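Local coordinates for protein mandelate racemase/muconate lactonizing enzyme/Enolase superfamily (Rhodobacter sphaeroides, PDB 2HZG) that belongs to the mandelate racemase/muconate lactonizing enzyme branch of the enolase superfamily and binds sodium through acidic side chains, at residues A138-G143 and V164-G169; A54-K59 and Q385-T390. One frame throughout, in Å; residues are numbered along the deposited sequence.

Overall arrangement
From the N terminus the chain builds the three-stranded antiparallel sheet of the enolase-like N-terminal domain, then helix 48-56, whose end supplies the first half of contact 2. Helices 79-92 and 99-118 follow before the chain enters the parallel barrel, where contact 1 closes a short loop: strand 135-141, helix 146-158 and strand 163-167 form one beta-alpha-beta unit. The barrel is then completed, and near the C terminus the hairpin of strands 378-382 and 385-389 returns to helix 48-56, closing contact 2 across 325 intervening residues. Along the chain, contact 1 is thus nested inside the loop closed by contact 2. The two lie on opposite sides of the chain's centre, their own centres about 37 Å apart.

Contact 1: residues A138-G143 and V164-G169; sequences ASLLFG and VKFGWG
The first two strands of the TIM-type barrel, 135-141 and 163-167, run side by side here as the two parallel arms of a beta-alpha-beta crossover through helix 146-158. Four backbone hydrogen bonds join them, beginning with Lys165 N to Ala138 O (2.8 Å), nearly straight at 172°. Leu140 grips both ways: its N donates to Lys165 O, and its O receives Gly167 N. Phe142 N reaches Gly167 O at 2.9 Å, from above the carbonyl plane. Toward helix 146-158, Leu140 and Phe166 lie side by side, with Leu140 CB 3.9 Å from Phe166 CE1. Phe142 reaches across to the neighbouring strand, so that Phe166 CB sits over the centre of the Phe142 ring, 3.4 Å from its centroid, a CH-pi contact; the two ring planes meet obliquely at 32°. On the barrel interior, Lys165 leaves with CG anti to the backbone N (chi1 -174°) and bends at chi3, laying CE 3.5 Å from Ser139 OG. Its NZ makes a hydrogen bond with Tyr137 OH and salt bridges to Glu227, a sodium ligand, and to Glu329, which also hydrogen-bonds Ser139 OG. The carboxylates would favour the charged ammonium; the nearby sodium ion would probably oppose it.

Contact 2: residues A54-K59 and Q385-T390; sequences AFVCPK and QLIYRT
Helix 48-56 ends at Val56, Cys57 being the first residue to leave helical torsions, and this end meets the corner at Ile387 with the two CA atoms 6.5 Å apart and no hydrogen bond between the segments. Val56 carries the contact with both methyl branches. The two side chains cross obliquely, Val56 CG2 lying 3.8 Å from Ile387 CD1; the same valine methyl also touches Tyr388 CB at 4.0 Å. Val56 CG1 lies 3.7 Å from Ile387 O, so the valine straddles side chain and backbone. Ile387 has CG1 in the crowded position between its backbone N and carbonyl carbon (chi1 68°), and an extended chi2 of 167° carries CD1 out to Val56 O, 3.5 Å away. The same methyl rests against Pro58 CD at 4.1 Å. Behind this corner is a classic beta bulge: Ile387 and Tyr388 both face Ile380 on the neighbouring strand of the C-terminal hairpin, so two successive residues send their CB atoms toward the helix end. Tyr388 sets its CG anti to the backbone N (chi1 174°), and its hydroxyl is hydrogen-bonded to Leu10 O of strand 5-14, tying the hairpin to the N-terminal sheet as well. At the subunit interface, Leu49 of the second subunit packs on Cys57 and Ile387, while Tyr12 of that subunit packs on Pro58.

Contact 1: residues A138-G143 and V164-G169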
ATOM      1  N   ALA A 138       7.757 -12.577  25.128  1.00 16.15           N
ATOM      2  CA  ALA A 138       8.213 -11.228  25.369  1.00 16.71           C
ATOM      3  C   ALA A 138       8.798 -10.682  24.084  1.00 16.99           C
ATOM      4  O   ALA A 138       9.752 -11.249  23.545  1.00 17.84           O
ATOM      5  CB  ALA A 138       9.266 -11.198  26.520  1.00 16.49           C
ATOM      6  N   SER A 139       8.236  -9.580  23.588  1.00 16.36           N
ATOM      7  CA  SER A 139       8.673  -9.055  22.318  1.00 15.95           C
ATOM      8  C   SER A 139       9.530  -7.825  22.525  1.00 15.43           C
ATOM      9  O   SER A 139       9.063  -6.817  23.043  1.00 15.41           O
ATOM     10  CB  SER A 139       7.483  -8.766  21.382  1.00 16.11           C
ATOM     11  OG  SER A 139       7.965  -8.615  20.063  1.00 16.00           O
ATOM     12  N   LEU A 140      10.785  -7.925  22.098  1.00 14.32           N
ATOM     13  CA  LEU A 140      11.816  -6.975  22.481  1.00 14.88           C
ATOM     14  C   LEU A 140      12.662  -6.551  21.292  1.00 14.34           C
ATOM     15  O   LEU A 140      12.666  -7.209  20.272  1.00 14.86           O
ATOM     16  CB  LEU A 140      12.739  -7.612  23.555  1.00 14.56           C
ATOM     17  CG  LEU A 140      12.085  -7.923  24.902  1.00 16.13           C
ATOM     18  CD1 LEU A 140      13.017  -8.777  25.762  1.00 16.97           C
ATOM     19  CD2 LEU A 140      11.726  -6.619  25.608  1.00 16.32           C
ATOM     20  N   LEU A 141      13.412  -5.469  21.437  1.00 14.83           N
ATOM     21  CA  LEU A 141      14.382  -5.130  20.406  1.00 14.84           C
ATOM     22  C   LEU A 141      15.763  -5.669  20.795  1.00 15.29           C
ATOM     23  O   LEU A 141      16.132  -5.682  21.973  1.00 14.22           O
ATOM     24  CB  LEU A 141      14.426  -3.628  20.185  1.00 15.09           C
ATOM     25  CG  LEU A 141      13.101  -2.995  19.723  1.00 17.26           C
ATOM     26  CD1 LEU A 141      13.229  -1.502  19.685  1.00 19.73           C
ATOM     27  CD2 LEU A 141      12.605  -3.539  18.362  1.00 17.15           C
ATOM     28  N   PHE A 142      16.517  -6.126  19.808  1.00 15.38           N
ATOM     29  CA  PHE A 142      17.945  -6.364  20.010  1.00 16.02           C
ATOM     30  C   PHE A 142      18.625  -5.124  20.593  1.00 16.48           C
ATOM     31  O   PHE A 142      18.389  -4.009  20.122  1.00 16.65           O
ATOM     32  CB  PHE A 142      18.639  -6.717  18.681  1.00 15.65           C
ATOM     33  CG  PHE A 142      18.460  -8.142  18.265  1.00 15.54           C
ATOM     34  CD1 PHE A 142      19.157  -9.162  18.923  1.00 12.86           C
ATOM     35  CD2 PHE A 142      17.616  -8.472  17.197  1.00 13.41           C
ATOM     36  CE1 PHE A 142      19.007 -10.482  18.556  1.00 12.42           C
ATOM     37  CE2 PHE A 142      17.473  -9.796  16.800  1.00 11.37           C
ATOM     38  CZ  PHE A 142      18.165 -10.814  17.489  1.00 12.69           C
ATOM     39  N   GLY A 143      19.469  -5.328  21.614  1.00 17.12           N
ATOM     40  CA  GLY A 143      20.332  -4.273  22.124  1.00 17.41           C
ATOM     41  C   GLY A 143      21.376  -3.904  21.090  1.00 18.65           C
ATOM     42  O   GLY A 143      21.615  -4.655  20.144  1.00 19.00           O
ATOM     43  N   VAL A 164      10.888 -15.595  24.192  0.60 17.99           N
ATOM     44  CA  VAL A 164      11.344 -14.232  23.885  0.60 17.10           C
ATOM     45  C   VAL A 164      11.607 -14.094  22.380  0.60 17.16           C
ATOM     46  O   VAL A 164      12.109 -15.030  21.740  0.60 16.84           O
ATOM     47  CB  VAL A 164      12.637 -13.833  24.669  0.60 17.64           C
ATOM     48  CG1 VAL A 164      13.101 -12.434  24.290  0.60 16.92           C
ATOM     49  CG2 VAL A 164      12.431 -13.906  26.195  0.60 16.08           C
ATOM     50  N   LYS A 165      11.266 -12.927  21.831  1.00 16.53           N
ATOM     51  CA  LYS A 165      11.628 -12.571  20.459  1.00 16.18           C
ATOM     52  C   LYS A 165      12.455 -11.303  20.518  1.00 15.24           C
ATOM     53  O   LYS A 165      12.130 -10.388  21.262  1.00 16.10           O
ATOM     54  CB  LYS A 165      10.386 -12.334  19.594  1.00 15.55           C
ATOM     55  CG  LYS A 165      10.723 -12.101  18.113  1.00 15.83           C
ATOM     56  CD  LYS A 165       9.463 -12.031  17.280  1.00 14.76           C
ATOM     57  CE  LYS A 165       8.856 -10.636  17.285  1.00 12.04           C
ATOM     58  NZ  LYS A 165       7.589 -10.604  16.484  1.00 12.59           N
ATOM     59  N   PHE A 166      13.550 -11.261  19.774  1.00 14.48           N
ATOM     60  CA  PHE A 166      14.262 -10.016  19.554  1.00 14.13           C
ATOM     61  C   PHE A 166      14.122  -9.600  18.098  1.00 14.52           C
ATOM     62  O   PHE A 166      14.172 -10.433  17.201  1.00 14.69           O
ATOM     63  CB  PHE A 166      15.740 -10.155  19.906  1.00 14.85           C
ATOM     64  CG  PHE A 166      15.990 -10.258  21.368  1.00 15.63           C
ATOM     65  CD1 PHE A 166      16.093  -9.114  22.132  1.00 14.96           C
ATOM     66  CD2 PHE A 166      16.058 -11.503  21.994  1.00 16.15           C
ATOM     67  CE1 PHE A 166      16.302  -9.190  23.486  1.00 16.55           C
ATOM     68  CE2 PHE A 166      16.270 -11.578  23.360  1.00 15.26           C
ATOM     69  CZ  PHE A 166      16.375 -10.425  24.098  1.00 15.75           C
ATOM     70  N   GLY A 167      13.976  -8.303  17.875  1.00 14.60           N
ATOM     71  CA  GLY A 167      13.796  -7.796  16.529  1.00 15.18           C
ATOM     72  C   GLY A 167      14.663  -6.602  16.317  1.00 15.42           C
ATOM     73  O   GLY A 167      15.050  -5.939  17.281  1.00 16.25           O
ATOM     74  N   TRP A 168      14.989  -6.342  15.056  1.00 15.16           N
ATOM     75  CA  TRP A 168      15.516  -5.042  14.644  1.00 15.20           C
ATOM     76  C   TRP A 168      16.820  -4.683  15.386  1.00 15.74           C
ATOM     77  O   TRP A 168      17.715  -5.534  15.531  1.00 15.28           O
ATOM     78  CB  TRP A 168      14.448  -3.946  14.832  1.00 15.48           C
ATOM     79  CG  TRP A 168      13.106  -4.217  14.151  1.00 15.87           C
ATOM     80  CD1 TRP A 168      12.051  -4.946  14.657  1.00 16.40           C
ATOM     81  CD2 TRP A 168      12.677  -3.735  12.873  1.00 15.32           C
ATOM     82  NE1 TRP A 168      11.007  -4.954  13.763  1.00 17.87           N
ATOM     83  CE2 TRP A 168      11.355  -4.209  12.667  1.00 17.93           C
ATOM     84  CE3 TRP A 168      13.269  -2.939  11.885  1.00 15.63           C
ATOM     85  CZ2 TRP A 168      10.625  -3.919  11.503  1.00 17.29           C
ATOM     86  CZ3 TRP A 168      12.531  -2.640  10.727  1.00 15.61           C
ATOM     87  CH2 TRP A 168      11.231  -3.131  10.552  1.00 15.34           C
ATOM     88  N   GLY A 169      16.928  -3.442  15.854  1.00 16.12           N
ATOM     89  CA  GLY A 169      18.216  -2.947  16.367  1.00 16.70           C
ATOM     90  C   GLY A 169      19.251  -3.148  15.265  1.00 17.27           C
ATOM     91  O   GLY A 169      18.987  -2.843  14.100  1.00 16.90           O
TER

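Contact 2: residues A54-K59 and Q385-T390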
ATOM      1  N   ALA A  54      -5.839  10.992   5.122  1.00 15.35           N
ATOM      2  CA  ALA A  54      -6.723  10.036   4.442  1.00 15.14           C
ATOM      3  C   ALA A  54      -8.177  10.145   4.924  1.00 14.89           C
ATOM      4  O   ALA A  54      -9.110   9.968   4.148  1.00 14.40           O
ATOM      5  CB  ALA A  54      -6.192   8.558   4.580  1.00 14.13           C
ATOM      6  N   PHE A  55      -8.367  10.431   6.208  1.00 15.12           N
ATOM      7  CA  PHE A  55      -9.724  10.618   6.761  1.00 15.35           C
ATOM      8  C   PHE A  55     -10.474  11.861   6.262  1.00 15.53           C
ATOM      9  O   PHE A  55     -11.687  11.797   6.032  1.00 15.71           O
ATOM     10  CB  PHE A  55      -9.725  10.609   8.304  1.00 14.98           C
ATOM     11  CG  PHE A  55     -11.076  10.345   8.882  1.00 14.61           C
ATOM     12  CD1 PHE A  55     -11.687   9.109   8.702  1.00 14.33           C
ATOM     13  CD2 PHE A  55     -11.774  11.350   9.550  1.00 15.22           C
ATOM     14  CE1 PHE A  55     -12.960   8.866   9.195  1.00 14.42           C
ATOM     15  CE2 PHE A  55     -13.062  11.107  10.059  1.00 14.85           C
ATOM     16  CZ  PHE A  55     -13.647   9.876   9.876  1.00 14.18           C
ATOM     17  N   VAL A  56      -9.760  12.977   6.104  1.00 15.73           N
ATOM     18  CA  VAL A  56     -10.414  14.279   5.878  1.00 16.37           C
ATOM     19  C   VAL A  56     -10.133  14.959   4.537  1.00 16.79           C
ATOM     20  O   VAL A  56     -10.667  16.026   4.289  1.00 16.52           O
ATOM     21  CB  VAL A  56     -10.039  15.315   6.997  1.00 15.41           C
ATOM     22  CG1 VAL A  56     -10.446  14.765   8.399  1.00 15.84           C
ATOM     23  CG2 VAL A  56      -8.520  15.670   6.953  1.00 14.91           C
ATOM     24  N   CYS A  57      -9.268  14.381   3.701  1.00 16.51           N
ATOM     25  CA  CYS A  57      -8.814  15.088   2.503  1.00 16.86           C
ATOM     26  C   CYS A  57      -9.961  15.456   1.551  1.00 16.56           C
ATOM     27  O   CYS A  57     -10.964  14.761   1.496  1.00 16.33           O
ATOM     28  CB  CYS A  57      -7.755  14.269   1.737  1.00 16.76           C
ATOM     29  SG  CYS A  57      -8.283  12.628   1.271  1.00 17.87           S
ATOM     30  N   PRO A  58      -9.794  16.541   0.777  1.00 16.97           N
ATOM     31  CA  PRO A  58     -10.739  16.763  -0.322  1.00 16.99           C
ATOM     32  C   PRO A  58     -10.731  15.541  -1.242  1.00 17.53           C
ATOM     33  O   PRO A  58      -9.683  14.907  -1.431  1.00 17.80           O
ATOM     34  CB  PRO A  58     -10.144  17.979  -1.051  1.00 17.39           C
ATOM     35  CG  PRO A  58      -9.358  18.706  -0.013  1.00 15.98           C
ATOM     36  CD  PRO A  58      -8.761  17.592   0.836  1.00 16.92           C
ATOM     37  N   LYS A  59     -11.876  15.156  -1.785  1.00 17.60           N
ATOM     38  CA  LYS A  59     -11.852  14.007  -2.686  1.00 17.68           C
ATOM     39  C   LYS A  59     -11.069  14.336  -3.968  1.00 17.07           C
ATOM     40  O   LYS A  59     -10.960  15.511  -4.364  1.00 16.92           O
ATOM     41  CB  LYS A  59     -13.265  13.502  -2.987  1.00 17.83           C
ATOM     42  CG  LYS A  59     -14.029  14.330  -4.010  1.00 19.62           C
ATOM     43  CD  LYS A  59     -15.395  13.716  -4.322  1.00 21.47           C
ATOM     44  CE  LYS A  59     -16.289  14.808  -4.909  1.00 24.62           C
ATOM     45  NZ  LYS A  59     -17.729  14.591  -4.575  1.00 27.94           N
ATOM     46  N   GLN A 385      -9.533  27.263   5.191  1.00 28.59           N
ATOM     47  CA  GLN A 385     -10.511  26.653   6.099  1.00 28.86           C
ATOM     48  C   GLN A 385     -10.002  25.367   6.757  1.00 28.07           C
ATOM     49  O   GLN A 385      -9.407  24.509   6.085  1.00 27.21           O
ATOM     50  CB  GLN A 385     -11.811  26.352   5.339  1.00 29.54           C
ATOM     51  CG  GLN A 385     -12.546  27.613   4.809  1.00 34.12           C
ATOM     52  CD  GLN A 385     -13.124  28.463   5.935  1.00 40.13           C
ATOM     53  OE1 GLN A 385     -12.672  29.593   6.177  1.00 42.52           O
ATOM     54  NE2 GLN A 385     -14.108  27.905   6.656  1.00 42.57           N
ATOM     55  N   LEU A 386     -10.251  25.228   8.062  1.00 27.21           N
ATOM     56  CA  LEU A 386      -9.878  24.006   8.777  1.00 26.87           C
ATOM     57  C   LEU A 386     -10.686  22.830   8.264  1.00 25.90           C
ATOM     58  O   LEU A 386     -11.905  22.905   8.161  1.00 26.01           O
ATOM     59  CB  LEU A 386     -10.051  24.136  10.294  1.00 27.20           C
ATOM     60  CG  LEU A 386      -8.994  24.916  11.075  1.00 27.54           C
ATOM     61  CD1 LEU A 386      -9.553  25.312  12.438  1.00 27.86           C
ATOM     62  CD2 LEU A 386      -7.700  24.132  11.230  1.00 28.25           C
ATOM     63  N   ILE A 387      -9.984  21.761   7.893  1.00 24.47           N
ATOM     64  CA  ILE A 387     -10.636  20.493   7.609  1.00 23.18           C
ATOM     65  C   ILE A 387     -10.286  19.461   8.684  1.00 22.61           C
ATOM     66  O   ILE A 387     -10.918  18.416   8.776  1.00 21.98           O
ATOM     67  CB  ILE A 387     -10.341  19.964   6.168  1.00 23.58           C
ATOM     68  CG1 ILE A 387      -8.860  19.556   6.007  1.00 22.02           C
ATOM     69  CG2 ILE A 387     -10.812  21.014   5.117  1.00 23.40           C
ATOM     70  CD1 ILE A 387      -8.564  18.748   4.738  1.00 20.69           C
ATOM     71  N   TYR A 388      -9.266  19.760   9.479  1.00 22.70           N
ATOM     72  CA  TYR A 388      -8.977  18.967  10.686  1.00 22.81           C
ATOM     73  C   TYR A 388      -8.329  19.804  11.783  1.00 23.56           C
ATOM     74  O   TYR A 388      -7.443  20.607  11.528  1.00 23.26           O
ATOM     75  CB  TYR A 388      -8.128  17.704  10.389  1.00 22.25           C
ATOM     76  CG  TYR A 388      -7.715  16.969  11.654  1.00 20.85           C
ATOM     77  CD1 TYR A 388      -6.530  17.294  12.303  1.00 19.82           C
ATOM     78  CD2 TYR A 388      -8.529  15.980  12.222  1.00 19.80           C
ATOM     79  CE1 TYR A 388      -6.136  16.645  13.496  1.00 20.97           C
ATOM     80  CE2 TYR A 388      -8.138  15.310  13.424  1.00 18.67           C
ATOM     81  CZ  TYR A 388      -6.942  15.655  14.043  1.00 19.62           C
ATOM     82  OH  TYR A 388      -6.537  15.045  15.219  1.00 21.27           O
ATOM     83  N   ARG A 389      -8.801  19.615  13.008  1.00 25.10           N
ATOM     84  CA  ARG A 389      -8.098  20.111  14.181  1.00 27.23           C
ATOM     85  C   ARG A 389      -8.178  19.078  15.281  1.00 26.83           C
ATOM     86  O   ARG A 389      -9.141  18.314  15.365  1.00 26.24           O
ATOM     87  CB  ARG A 389      -8.647  21.470  14.678  1.00 28.05           C
ATOM     88  CG  ARG A 389      -7.771  22.087  15.792  1.00 33.06           C
ATOM     89  CD  ARG A 389      -7.931  23.599  15.968  1.00 39.26           C
ATOM     90  NE  ARG A 389      -9.331  24.002  16.103  1.00 43.46           N
ATOM     91  CZ  ARG A 389      -9.768  25.251  15.935  1.00 45.84           C
ATOM     92  NH1 ARG A 389      -8.914  26.223  15.624  1.00 45.90           N
ATOM     93  NH2 ARG A 389     -11.062  25.524  16.062  1.00 45.68           N
ATOM     94  N   THR A 390      -7.143  19.062  16.119  0.50 27.49           N
ATOM     95  CA  THR A 390      -7.073  18.185  17.286  0.50 28.26           C
ATOM     96  C   THR A 390      -8.373  18.248  18.086  0.50 28.58           C
ATOM     97  O   THR A 390      -8.867  19.339  18.375  0.50 28.35           O
ATOM     98  CB  THR A 390      -5.829  18.497  18.182  0.50 28.54           C
ATOM     99  OG1 THR A 390      -5.942  17.809  19.438  0.50 28.59           O
ATOM    100  CG2 THR A 390      -5.662  20.004  18.429  0.50 28.31           C
TER